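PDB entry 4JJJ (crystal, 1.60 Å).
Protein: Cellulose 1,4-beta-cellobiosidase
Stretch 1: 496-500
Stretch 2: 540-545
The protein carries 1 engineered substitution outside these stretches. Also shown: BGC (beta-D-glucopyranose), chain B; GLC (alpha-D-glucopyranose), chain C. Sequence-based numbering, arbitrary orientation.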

ATOM      1  N   SER A 496      -5.457  -8.699 -18.797  1.00  6.85           N
ATOM      2  CA  SER A 496      -4.035  -8.383 -19.009  1.00  7.07           C
ATOM      3  C   SER A 496      -3.199  -9.658 -18.913  1.00  7.42           C
ATOM      4  O   SER A 496      -3.696 -10.730 -18.630  1.00  7.46           O
ATOM      5  CB  SER A 496      -3.581  -7.399 -17.953  1.00  7.91           C
ATOM      6  OG  SER A 496      -3.239  -8.100 -16.832  1.00 10.32           O
ATOM      7  N   GLN A 497      -1.900  -9.446 -19.092  1.00  7.58           N
ATOM      8  CA  GLN A 497      -0.875 -10.415 -18.754  1.00  7.02           C
ATOM      9  C   GLN A 497       0.038  -9.944 -17.555  1.00  6.46           C
ATOM     10  O   GLN A 497       1.224 -10.238 -17.484  1.00  6.39           O
ATOM     11  CB  GLN A 497      -0.008 -10.694 -19.995  1.00  7.40           C
ATOM     12  CG  GLN A 497      -0.803 -11.390 -21.100  1.00  8.81           C
ATOM     13  CD  GLN A 497       0.115 -11.954 -22.139  1.00 10.21           C
ATOM     14  OE1 GLN A 497       1.026 -11.269 -22.600  1.00  9.87           O
ATOM     15  NE2 GLN A 497      -0.127 -13.182 -22.554  1.00  9.21           N
ATOM     16  N   ASP A 498      -0.554  -9.168 -16.674  1.00  5.81           N
ATOM     17  CA  ASP A 498       0.202  -8.589 -15.560  1.00  5.51           C
ATOM     18  C   ASP A 498       0.789  -9.745 -14.752  1.00  5.60           C
ATOM     19  O   ASP A 498       0.065 -10.492 -14.176  1.00  5.83           O
ATOM     20  CB  ASP A 498      -0.721  -7.702 -14.761  1.00  5.40           C
ATOM     21  CG  ASP A 498      -0.081  -7.042 -13.640  1.00  5.98           C
ATOM     22  OD1 ASP A 498       0.704  -7.676 -12.905  1.00  5.76           O
ATOM     23  OD2 ASP A 498      -0.427  -5.846 -13.342  1.00  6.88           O
ATOM     24  N   VAL A 499       2.103  -9.755 -14.692  1.00  5.29           N
ATOM     25  CA  VAL A 499       2.774 -10.968 -14.157  1.00  5.41           C
ATOM     26  C   VAL A 499       2.649 -11.005 -12.621  1.00  5.26           C
ATOM     27  O   VAL A 499       2.701 -12.089 -12.041  1.00  5.57           O
ATOM     28  CB  VAL A 499       4.213 -11.143 -14.632  1.00  5.50           C
ATOM     29  CG1 VAL A 499       4.211 -11.272 -16.175  1.00  5.77           C
ATOM     30  CG2 VAL A 499       5.111  -9.996 -14.168  1.00  5.80           C
ATOM     31  N   GLY A 500       2.574  -9.830 -12.003  1.00  5.67           N
ATOM     32  CA  GLY A 500       2.439  -9.719 -10.543  1.00  4.85           C
ATOM     33  C   GLY A 500       1.076 -10.266 -10.128  1.00  4.81           C
ATOM     34  O   GLY A 500       0.928 -11.080  -9.184  1.00  4.94           O
ATOM     35  N   GLY A 540      14.189 -11.281 -15.592  1.00  6.74           N
ATOM     36  CA  GLY A 540      13.016 -11.709 -14.833  1.00  6.56           C
ATOM     37  C   GLY A 540      12.066 -12.404 -15.664  1.00  6.72           C
ATOM     38  O   GLY A 540      12.455 -13.247 -16.492  1.00  5.89           O
ATOM     39  N   ILE A 541      10.791 -12.110 -15.513  1.00  5.97           N
ATOM     40  CA  ILE A 541       9.671 -12.607 -16.336  1.00  6.09           C
ATOM     41  C   ILE A 541       8.805 -11.372 -16.657  1.00  7.00           C
ATOM     42  O   ILE A 541       8.444 -10.653 -15.740  1.00  7.15           O
ATOM     43  CB  ILE A 541       8.911 -13.684 -15.557  1.00  6.81           C
ATOM     44  CG1 ILE A 541       9.622 -15.004 -15.625  1.00  7.15           C
ATOM     45  CG2 ILE A 541       7.505 -13.831 -16.005  1.00  7.46           C
ATOM     46  CD1 ILE A 541       9.241 -16.039 -14.559  1.00  7.64           C
ATOM     47  N   ALA A 542       8.432 -11.184 -17.919  1.00  7.27           N
ATOM     48  CA  ALA A 542       7.734  -9.966 -18.312  1.00  6.53           C
ATOM     49  C   ALA A 542       6.945 -10.199 -19.502  1.00  6.85           C
ATOM     50  O   ALA A 542       7.234 -11.089 -20.308  1.00  7.90           O
ATOM     51  CB  ALA A 542       8.716  -8.858 -18.544  1.00  6.50           C
ATOM     52  N   THR A 543       5.885  -9.405 -19.626  1.00  6.85           N
ATOM     53  CA  THR A 543       4.929  -9.473 -20.733  1.00  7.23           C
ATOM     54  C   THR A 543       4.612  -8.049 -21.230  1.00  7.34           C
ATOM     55  O   THR A 543       4.853  -7.083 -20.565  1.00  6.76           O
ATOM     56  CB  THR A 543       3.567 -10.072 -20.245  1.00  6.90           C
ATOM     57  OG1 THR A 543       3.118  -9.316 -19.100  1.00  7.57           O
ATOM     58  CG2 THR A 543       3.764 -11.547 -19.868  1.00  8.14           C
ATOM     59  N   PRO A 544       4.208  -7.930 -22.502  1.00  7.64           N
ATOM     60  CA  PRO A 544       3.872  -6.589 -22.979  1.00  8.76           C
ATOM     61  C   PRO A 544       2.747  -5.849 -22.311  1.00  8.97           C
ATOM     62  O   PRO A 544       1.713  -6.401 -22.002  1.00  9.45           O
ATOM     63  CB  PRO A 544       3.433  -6.855 -24.482  1.00  8.84           C
ATOM     64  CG  PRO A 544       3.855  -8.286 -24.753  1.00  8.59           C
ATOM     65  CD  PRO A 544       3.887  -8.995 -23.460  1.00  8.04           C
ATOM     66  N   GLU A 545       2.981  -4.554 -22.051  1.00  8.90           N
ATOM     67  CA  GLU A 545       1.904  -3.662 -21.589  1.00  8.77           C
ATOM     68  C   GLU A 545       2.028  -2.334 -22.360  1.00  7.69           C
ATOM     69  O   GLU A 545       3.111  -1.994 -22.862  1.00  8.15           O
ATOM     70  CB  GLU A 545       1.865  -3.536 -20.086  1.00 10.79           C
ATOM     71  CG  GLU A 545       2.847  -2.703 -19.498  1.00 11.05           C
ATOM     72  CD  GLU A 545       2.782  -2.557 -17.971  1.00  9.75           C
ATOM     73  OE1 GLU A 545       3.294  -3.542 -17.451  1.00  8.41           O
ATOM     74  OE2 GLU A 545       2.370  -1.532 -17.340  1.00 10.39           O
TER
HETATM   75  C2  BGC B   1      -2.785  -1.148 -12.408  0.50  5.92           C
HETATM   76  C3  BGC B   1      -1.908  -0.479 -11.356  0.50  5.25           C
HETATM   77  C4  BGC B   1      -0.715  -1.384 -10.986  0.50  4.54           C
HETATM   78  C5  BGC B   1       0.032  -2.010 -12.180  0.50  4.76           C
HETATM   79  C6  BGC B   1       0.974  -3.148 -11.779  0.50  4.76           C
HETATM   80  C1  BGC B   1      -1.955  -1.678 -13.552  0.50  6.37           C
HETATM   81  O1  BGC B   1      -2.882  -2.362 -14.458  0.50  9.23           O
HETATM   82  O2  BGC B   1      -3.718  -0.097 -12.828  0.50  5.66           O
HETATM   83  O3  BGC B   1      -2.666  -0.166 -10.183  0.50  5.82           O
HETATM   84  O4  BGC B   1       0.261  -0.689 -10.208  0.50  3.63           O
HETATM   85  O5  BGC B   1      -0.903  -2.567 -13.103  0.50  5.70           O
HETATM   86  O6  BGC B   1       0.298  -4.261 -11.252  0.50  4.84           O
HETATM   87  C1  GLC C   1      -1.564  -1.627 -13.792  0.50 13.96           C
HETATM   88  C2  GLC C   1      -2.440  -1.018 -12.773  0.50 13.76           C
HETATM   89  C3  GLC C   1      -1.593  -0.351 -11.656  0.50 13.44           C
HETATM   90  C4  GLC C   1      -0.618  -1.362 -11.042  0.50 11.25           C
HETATM   91  C5  GLC C   1       0.155  -1.986 -12.208  0.50 11.33           C
HETATM   92  C6  GLC C   1       1.102  -3.090 -11.842  0.50 11.62           C
HETATM   93  O1  GLC C   1      -0.888  -0.537 -14.282  0.50 14.06           O
HETATM   94  O2  GLC C   1      -3.190   0.111 -13.403  0.50 14.86           O
HETATM   95  O3  GLC C   1      -2.416   0.269 -10.682  0.50 14.63           O
HETATM   96  O4  GLC C   1       0.335  -0.669 -10.208  0.50  9.67           O
HETATM   97  O5  GLC C   1      -0.751  -2.580 -13.140  0.50 12.92           O
HETATM   98  O6  GLC C   1       0.370  -4.145 -11.325  0.50 12.02           O
HETATM   99  O   HOH W   1       0.236  -8.615 -22.980  1.00 14.04           O
HETATM  100  O   HOH W   2      -0.694  -6.729 -19.947  0.70 15.62           O

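Two backbones meet here with no ladder of main-chain hydrogen bonds between them. Stretch 1 runs through a turn and enters a helix at Val499, while the central residues of stretch 2 are extended but form no regular strand with it. The chains come nearest at two places, with CA of Gln497 6.2 Å from CA of Thr543 and CA of Val499 6.5 Å from CA of Ala542. As one chain advances in number the other falls, so the two run in opposing senses through the contact. That spacing leaves room for side chains to bridge the gap, and the contact is small, burying 227 Å² in total.

Thr543 supplies the one direct hydrogen bond. Its CA-to-CB bond points toward stretch 1, and the p rotamer (chi1 53°) places OG1 2.7 Å from Gln497 O, to which it donates. A short polar side chain thus satisfies a carbonyl in a loop that has no strand partner across the gap. The same OG1 lies 3.7 Å from Val499 CG1, so the polar pairing sits directly against the apolar one.

Val499, buried and also directed toward stretch 2, covers the neighbouring ground. Its CG1 packs 4.2 Å from Ile541 CG2, an ordinary apolar contact, and its CG2 rests 3.7 Å from Ile541 O. Ala542, between Ile541 and Thr543, turns its CB away; what it offers the valine is backbone, with CA 4.3 Å from Val499 CG1.

At the more exposed end, Gln497 extends past Thr543 to Pro544, with OE1 3.8 Å from Pro544 CD. Proline has no amide hydrogen to donate, but its carbonyl remains available, and water does the joining. Water 1 donates to both Gln497 OE1 and Pro544 O, each at 2.8 Å from the water oxygen. Water 2 accepts from Gln497 N at 3.1 Å and donates to Pro544 O at 3.2 Å, so main chain and side chain of the glutamine both reach the same carbonyl through solvent.

Stretch 1 also braces itself. Asp498 N donates to Ser496 OG at 2.9 Å with a nearly straight angle of 164°, tying the turn together. Asp498, its CB pointing away from stretch 2, caps the helix: OD1 accepts a weak bond from Gly500 N at 3.0 Å. Its OD2 lies near the bound sugar, 2.7 Å from O6 of BGC and 2.8 Å from O6 of GLC. Successive residues thus face different partners, Asp498 the helix start and sugar, Val499 the second stretch.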